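Local coordinates for protein putative methylthioribose-1-phosphate isomerase (Pyrococcus horikoshii OT3, PDB 6A34) that probably catalyses the interconversion of 5-methylthioribose 1-phosphate and 5-methylthioribulose 1-phosphate in methionine salvage, at residues 242-247 with 259-264; 253-258 with 275-280. All blocks are in the same frame, centred on the assembly; numbering follows the deposited sequence.

Contact 1 of 2, residues 242-247 with 259-264; sequences IIVGAD and IGTYML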
loop_
_atom_site.group_PDB
_atom_site.type_symbol
_atom_site.label_atom_id
_atom_site.label_comp_id
_atom_site.label_asym_id
_atom_site.label_seq_id
_atom_site.Cartn_x
_atom_site.Cartn_y
_atom_site.Cartn_z
ATOM N N ILE A 242 -18.445 -0.196 -1.402
ATOM C CA ILE A 242 -17.297 0.494 -0.852
ATOM C C ILE A 242 -17.791 1.808 -0.230
ATOM O O ILE A 242 -18.580 2.478 -0.800
ATOM C CB ILE A 242 -16.257 0.745 -1.957
ATOM C CG1 ILE A 242 -15.686 -0.558 -2.509
ATOM C CG2 ILE A 242 -15.184 1.670 -1.453
ATOM C CD1 ILE A 242 -15.061 -0.429 -3.885
ATOM N N ILE A 243 -17.341 2.130 0.977
ATOM C CA ILE A 243 -17.713 3.354 1.609
ATOM C C ILE A 243 -16.438 3.999 2.125
ATOM O O ILE A 243 -15.595 3.328 2.722
ATOM C CB ILE A 243 -18.789 3.175 2.708
ATOM C CG1 ILE A 243 -19.215 4.533 3.270
ATOM C CG2 ILE A 243 -18.366 2.252 3.819
ATOM C CD1 ILE A 243 -20.455 4.503 4.116
ATOM N N VAL A 244 -16.317 5.296 1.844
ATOM C CA VAL A 244 -15.197 6.079 2.291
ATOM C C VAL A 244 -15.704 7.369 2.930
ATOM O O VAL A 244 -16.835 7.787 2.712
ATOM C CB VAL A 244 -14.227 6.386 1.146
ATOM C CG1 VAL A 244 -13.653 5.107 0.559
ATOM C CG2 VAL A 244 -14.887 7.261 0.099
ATOM N N GLY A 245 -14.851 7.981 3.745
ATOM C CA GLY A 245 -15.125 9.318 4.254
ATOM C C GLY A 245 -14.685 10.362 3.245
ATOM O O GLY A 245 -14.375 10.036 2.118
ATOM N N ALA A 246 -14.673 11.637 3.657
ATOM C CA ALA A 246 -14.225 12.738 2.800
ATOM C C ALA A 246 -13.550 13.797 3.659
ATOM O O ALA A 246 -14.119 14.206 4.662
ATOM C CB ALA A 246 -15.391 13.327 2.053
ATOM N N ASP A 247 -12.365 14.258 3.248
ATOM C CA ASP A 247 -11.759 15.402 3.900
ATOM C C ASP A 247 -12.459 16.678 3.409
ATOM O O ASP A 247 -12.663 17.589 4.175
ATOM C CB ASP A 247 -10.237 15.348 3.808
ATOM C CG ASP A 247 -9.752 14.154 4.627
ATOM O OD1 ASP A 247 -9.723 14.260 5.886
ATOM O OD2 ASP A 247 -9.498 13.085 4.023
ATOM N N ILE A 259 -5.165 9.485 0.400
ATOM C CA ILE A 259 -4.534 8.920 -0.776
ATOM C C ILE A 259 -4.914 7.440 -0.913
ATOM O O ILE A 259 -4.893 6.646 0.049
ATOM C CB ILE A 259 -3.015 9.130 -0.722
ATOM C CG1 ILE A 259 -2.348 8.821 -2.059
ATOM C CG2 ILE A 259 -2.402 8.319 0.410
ATOM C CD1 ILE A 259 -2.604 9.861 -3.124
ATOM N N GLY A 260 -5.337 7.088 -2.123
ATOM C CA GLY A 260 -5.842 5.746 -2.406
ATOM C C GLY A 260 -7.330 5.705 -2.700
ATOM O O GLY A 260 -7.807 4.739 -3.256
ATOM N N THR A 261 -8.063 6.748 -2.309
ATOM C CA THR A 261 -9.510 6.808 -2.483
ATOM C C THR A 261 -9.843 6.798 -3.974
ATOM O O THR A 261 -10.722 6.057 -4.413
ATOM C CB THR A 261 -10.115 8.011 -1.745
ATOM O OG1 THR A 261 -9.840 7.864 -0.354
ATOM C CG2 THR A 261 -11.607 8.109 -1.928
ATOM N N TYR A 262 -9.109 7.612 -4.743
ATOM C CA TYR A 262 -9.281 7.710 -6.180
ATOM C C TYR A 262 -9.067 6.340 -6.816
ATOM O O TYR A 262 -9.831 5.946 -7.685
ATOM C CB TYR A 262 -8.391 8.798 -6.801
ATOM C CG TYR A 262 -8.402 8.792 -8.308
ATOM C CD1 TYR A 262 -9.576 8.992 -9.007
ATOM C CD2 TYR A 262 -7.246 8.562 -9.041
ATOM C CE1 TYR A 262 -9.615 8.946 -10.396
ATOM C CE2 TYR A 262 -7.265 8.522 -10.425
ATOM C CZ TYR A 262 -8.450 8.710 -11.113
ATOM O OH TYR A 262 -8.470 8.695 -12.483
ATOM N N MET A 263 -8.047 5.618 -6.355
ATOM C CA MET A 263 -7.740 4.241 -6.831
ATOM C C MET A 263 -8.964 3.326 -6.669
ATOM O O MET A 263 -9.335 2.584 -7.605
ATOM C CB MET A 263 -6.557 3.628 -6.076
ATOM C CG MET A 263 -6.317 2.133 -6.443
ATOM S SD MET A 263 -6.897 1.001 -5.139
ATOM C CE MET A 263 -5.559 1.352 -4.001
ATOM N N LEU A 264 -9.551 3.360 -5.469
ATOM C CA LEU A 264 -10.774 2.597 -5.101
ATOM C C LEU A 264 -11.964 3.001 -5.979
ATOM O O LEU A 264 -12.766 2.171 -6.362
ATOM C CB LEU A 264 -11.116 2.878 -3.631
ATOM C CG LEU A 264 -10.190 2.256 -2.591
ATOM C CD1 LEU A 264 -10.697 2.570 -1.186
ATOM C CD2 LEU A 264 -10.059 0.754 -2.821
#
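Val244 sends its two methyl branches to two residues of the helix start, Thr261 and Leu264, a compact illustration of how a helix packs on the face of a sheet through side chains of one strand. Its CG2 meets Thr261 CG2 tip to tip at 3.9 Å, while CG1 lies 4.3 Å from Leu264 CD1. The threonine methyl can face the strand because CG2 stands anti to the backbone N (OG1 chi1 -61°). That same rotation brings OG1 back beside its own backbone, where it hydrogen-bonds to the carbonyl O of Lys258, so the polar branch of this buried residue is satisfied by the chain just before the helix and the apolar branch serves the packing. Leu264, three residues further on, reaches over with CD1 on an extended chain (chi2 -177°). Ile242 adds a looser touch, its CD1 lying 4.3 Å from Leu264 O. No hydrogen bond joins the two segments. Beyond Val244 the chain leads out of the sheet to Asp247, the predicted proton donor, so the contact packs the end of this strand against the helix start. Strand 241-244 lies inside the main, largely parallel sheet, bonded through its backbone to strand 275-278 and to Leu164 of strand 161-165; helix 261-270 packs over it, with Phe255 of strand 255-258 touching both Val244 and Thr261, and Tyr262 OH hydrogen-bonds to His271 of the second subunit.

Contact 2 of 2, residues 253-258 with 275-280; sequences GDFANK and FFAVAP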
loop_
_atom_site.group_PDB
_atom_site.type_symbol
_atom_site.label_atom_id
_atom_site.label_comp_id
_atom_site.label_asym_id
_atom_site.label_seq_id
_atom_site.Cartn_x
_atom_site.Cartn_y
_atom_site.Cartn_z
ATOM N N GLY A 253 -19.503 17.805 -6.300
ATOM C CA GLY A 253 -19.435 16.465 -5.731
ATOM C C GLY A 253 -18.046 15.837 -5.766
ATOM O O GLY A 253 -17.837 14.831 -5.087
ATOM N N ASP A 254 -17.102 16.412 -6.529
ATOM C CA ASP A 254 -15.684 15.983 -6.447
ATOM C C ASP A 254 -15.310 16.047 -4.967
ATOM O O ASP A 254 -15.814 16.911 -4.241
ATOM C CB ASP A 254 -14.725 16.838 -7.284
ATOM C CG ASP A 254 -15.003 16.884 -8.781
ATOM O OD1 ASP A 254 -15.845 16.098 -9.248
ATOM O OD2 ASP A 254 -14.402 17.752 -9.466
ATOM N N PHE A 255 -14.485 15.110 -4.494
ATOM C CA PHE A 255 -14.037 15.188 -3.110
ATOM C C PHE A 255 -12.579 14.745 -2.969
ATOM O O PHE A 255 -12.072 13.921 -3.731
ATOM C CB PHE A 255 -14.958 14.394 -2.180
ATOM C CG PHE A 255 -14.919 12.899 -2.348
ATOM C CD1 PHE A 255 -15.508 12.291 -3.443
ATOM C CD2 PHE A 255 -14.335 12.094 -1.393
ATOM C CE1 PHE A 255 -15.468 10.912 -3.595
ATOM C CE2 PHE A 255 -14.299 10.720 -1.553
ATOM C CZ PHE A 255 -14.841 10.132 -2.659
ATOM N N ALA A 256 -11.940 15.335 -1.958
ATOM C CA ALA A 256 -10.627 14.997 -1.477
ATOM C C ALA A 256 -10.753 13.984 -0.342
ATOM O O ALA A 256 -11.620 14.103 0.509
ATOM C CB ALA A 256 -9.931 16.253 -1.013
ATOM N N ASN A 257 -9.917 12.950 -0.364
ATOM C CA ASN A 257 -9.885 11.987 0.749
ATOM C C ASN A 257 -8.477 11.389 0.760
ATOM O O ASN A 257 -7.720 11.641 -0.182
ATOM C CB ASN A 257 -11.013 10.953 0.661
ATOM C CG ASN A 257 -11.241 10.220 1.967
ATOM O OD1 ASN A 257 -11.395 10.855 3.012
ATOM N ND2 ASN A 257 -11.189 8.890 1.935
ATOM N N LYS A 258 -8.147 10.641 1.828
ATOM C CA LYS A 258 -6.851 10.048 1.996
ATOM C C LYS A 258 -6.454 9.345 0.705
ATOM O O LYS A 258 -7.279 8.603 0.089
ATOM C CB LYS A 258 -6.793 9.000 3.116
ATOM C CG LYS A 258 -5.449 8.926 3.835
ATOM C CD LYS A 258 -5.044 10.248 4.511
ATOM C CE LYS A 258 -4.093 10.098 5.682
ATOM N NZ LYS A 258 -3.335 11.354 5.947
ATOM N N PHE A 275 -20.246 2.750 -4.703
ATOM C CA PHE A 275 -19.173 3.478 -4.101
ATOM C C PHE A 275 -19.730 4.769 -3.495
ATOM O O PHE A 275 -20.200 5.662 -4.227
ATOM C CB PHE A 275 -18.138 3.779 -5.189
ATOM C CG PHE A 275 -16.956 4.577 -4.731
ATOM C CD1 PHE A 275 -15.852 3.957 -4.191
ATOM C CD2 PHE A 275 -16.962 5.948 -4.802
ATOM C CE1 PHE A 275 -14.761 4.699 -3.770
ATOM C CE2 PHE A 275 -15.869 6.687 -4.386
ATOM C CZ PHE A 275 -14.778 6.067 -3.855
ATOM N N PHE A 276 -19.665 4.871 -2.170
ATOM C CA PHE A 276 -20.225 6.009 -1.430
ATOM C C PHE A 276 -19.164 6.745 -0.622
ATOM O O PHE A 276 -18.278 6.129 -0.032
ATOM C CB PHE A 276 -21.287 5.540 -0.450
ATOM C CG PHE A 276 -22.536 4.984 -1.079
ATOM C CD1 PHE A 276 -22.620 3.647 -1.433
ATOM C CD2 PHE A 276 -23.639 5.790 -1.263
ATOM C CE1 PHE A 276 -23.784 3.135 -1.984
ATOM C CE2 PHE A 276 -24.801 5.281 -1.814
ATOM C CZ PHE A 276 -24.877 3.949 -2.161
ATOM N N ALA A 277 -19.316 8.063 -0.568
ATOM C CA ALA A 277 -18.681 8.931 0.392
ATOM C C ALA A 277 -19.710 9.252 1.479
ATOM O O ALA A 277 -20.904 9.358 1.187
ATOM C CB ALA A 277 -18.222 10.207 -0.290
ATOM N N VAL A 278 -19.243 9.402 2.717
ATOM C CA VAL A 278 -20.063 9.780 3.836
ATOM C C VAL A 278 -19.329 10.910 4.557
ATOM O O VAL A 278 -18.119 10.775 4.850
ATOM C CB VAL A 278 -20.367 8.589 4.770
ATOM C CG1 VAL A 278 -19.125 7.801 5.164
ATOM C CG2 VAL A 278 -21.120 9.026 6.024
ATOM N N ALA A 279 -20.039 12.025 4.786
ATOM C CA ALA A 279 -19.535 13.184 5.528
ATOM C C ALA A 279 -20.682 14.086 5.969
ATOM O O ALA A 279 -21.736 14.078 5.334
ATOM C CB ALA A 279 -18.592 13.958 4.682
ATOM N N PRO A 280 -20.498 14.897 7.040
ATOM C CA PRO A 280 -21.494 15.889 7.447
ATOM C C PRO A 280 -21.498 17.079 6.486
ATOM O O PRO A 280 -20.516 17.270 5.772
ATOM C CB PRO A 280 -21.049 16.288 8.863
ATOM C CG PRO A 280 -19.556 16.061 8.870
ATOM C CD PRO A 280 -19.291 14.942 7.880
#
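Phe255 meets segment 275-280 in two ways at once, a face contact with one residue and a rim contact with another. Over one face sits the methyl of Ala277, its CB 4.2 Å from the centroid of the Phe255 ring and 14° off the ring normal, a CH-pi contact displaced slightly toward the rim. The shift favours the outer end of the ring: Ala277 CB is 4.1 Å from Phe255 CZ and 4.2 Å from Phe255 CE2. The same CZ also reaches Phe275 CE2, at 4.0 Å. Here each ring presents its edge to the other, the two planes being tilted by about 38°, so the aromatic pair is neither an offset stack nor a T-shaped one. Phe275 arrives from the opposite direction with CG anti to its backbone N (chi1 178°), which brings its ring edge to Phe255 although its CB does not point there.

Around this pair, Phe275 is packed by Ile242, Leu264, Ala265 and Ala268. In the outer layer Asp254, just before Phe255, is tied down by hydrogen bonds from Gly291 N to OD2 and from His328 N to OD1. Two and three residues beyond Phe255 come Asn257 and Lys258, predicted to bind substrate. Strand 255-258 belongs to a small mixed sheet, between strands 248-250 and 323-326, and Phe255 bridges from it to strand 275-278 of the main sheet, with helix 261-270 alongside.

In the fold
Contacts 1 and 2 have centres 7 Å apart and form one continuous buried region. Their segments alternate along the chain, in the order 242-247, 253-258, 259-264, 275-280. Strands 241-244 and 275-278 are parallel neighbours in the main sheet, joined across the contacts by Val244 N to Phe276 O, 2.8 Å. Helix 261-270 is the crossover of this beta-alpha-beta unit, consistent with the Rossmann-like clan of the family, and the small-sheet strands 248-250 and 255-258 are inserted before it. Asp247 N lies 2.8 Å from Ala256 O, a probable hydrogen bond, consistent with the predicted proton donor Asp247 lying next to Asn257, which with Lys258 is predicted to bind substrate.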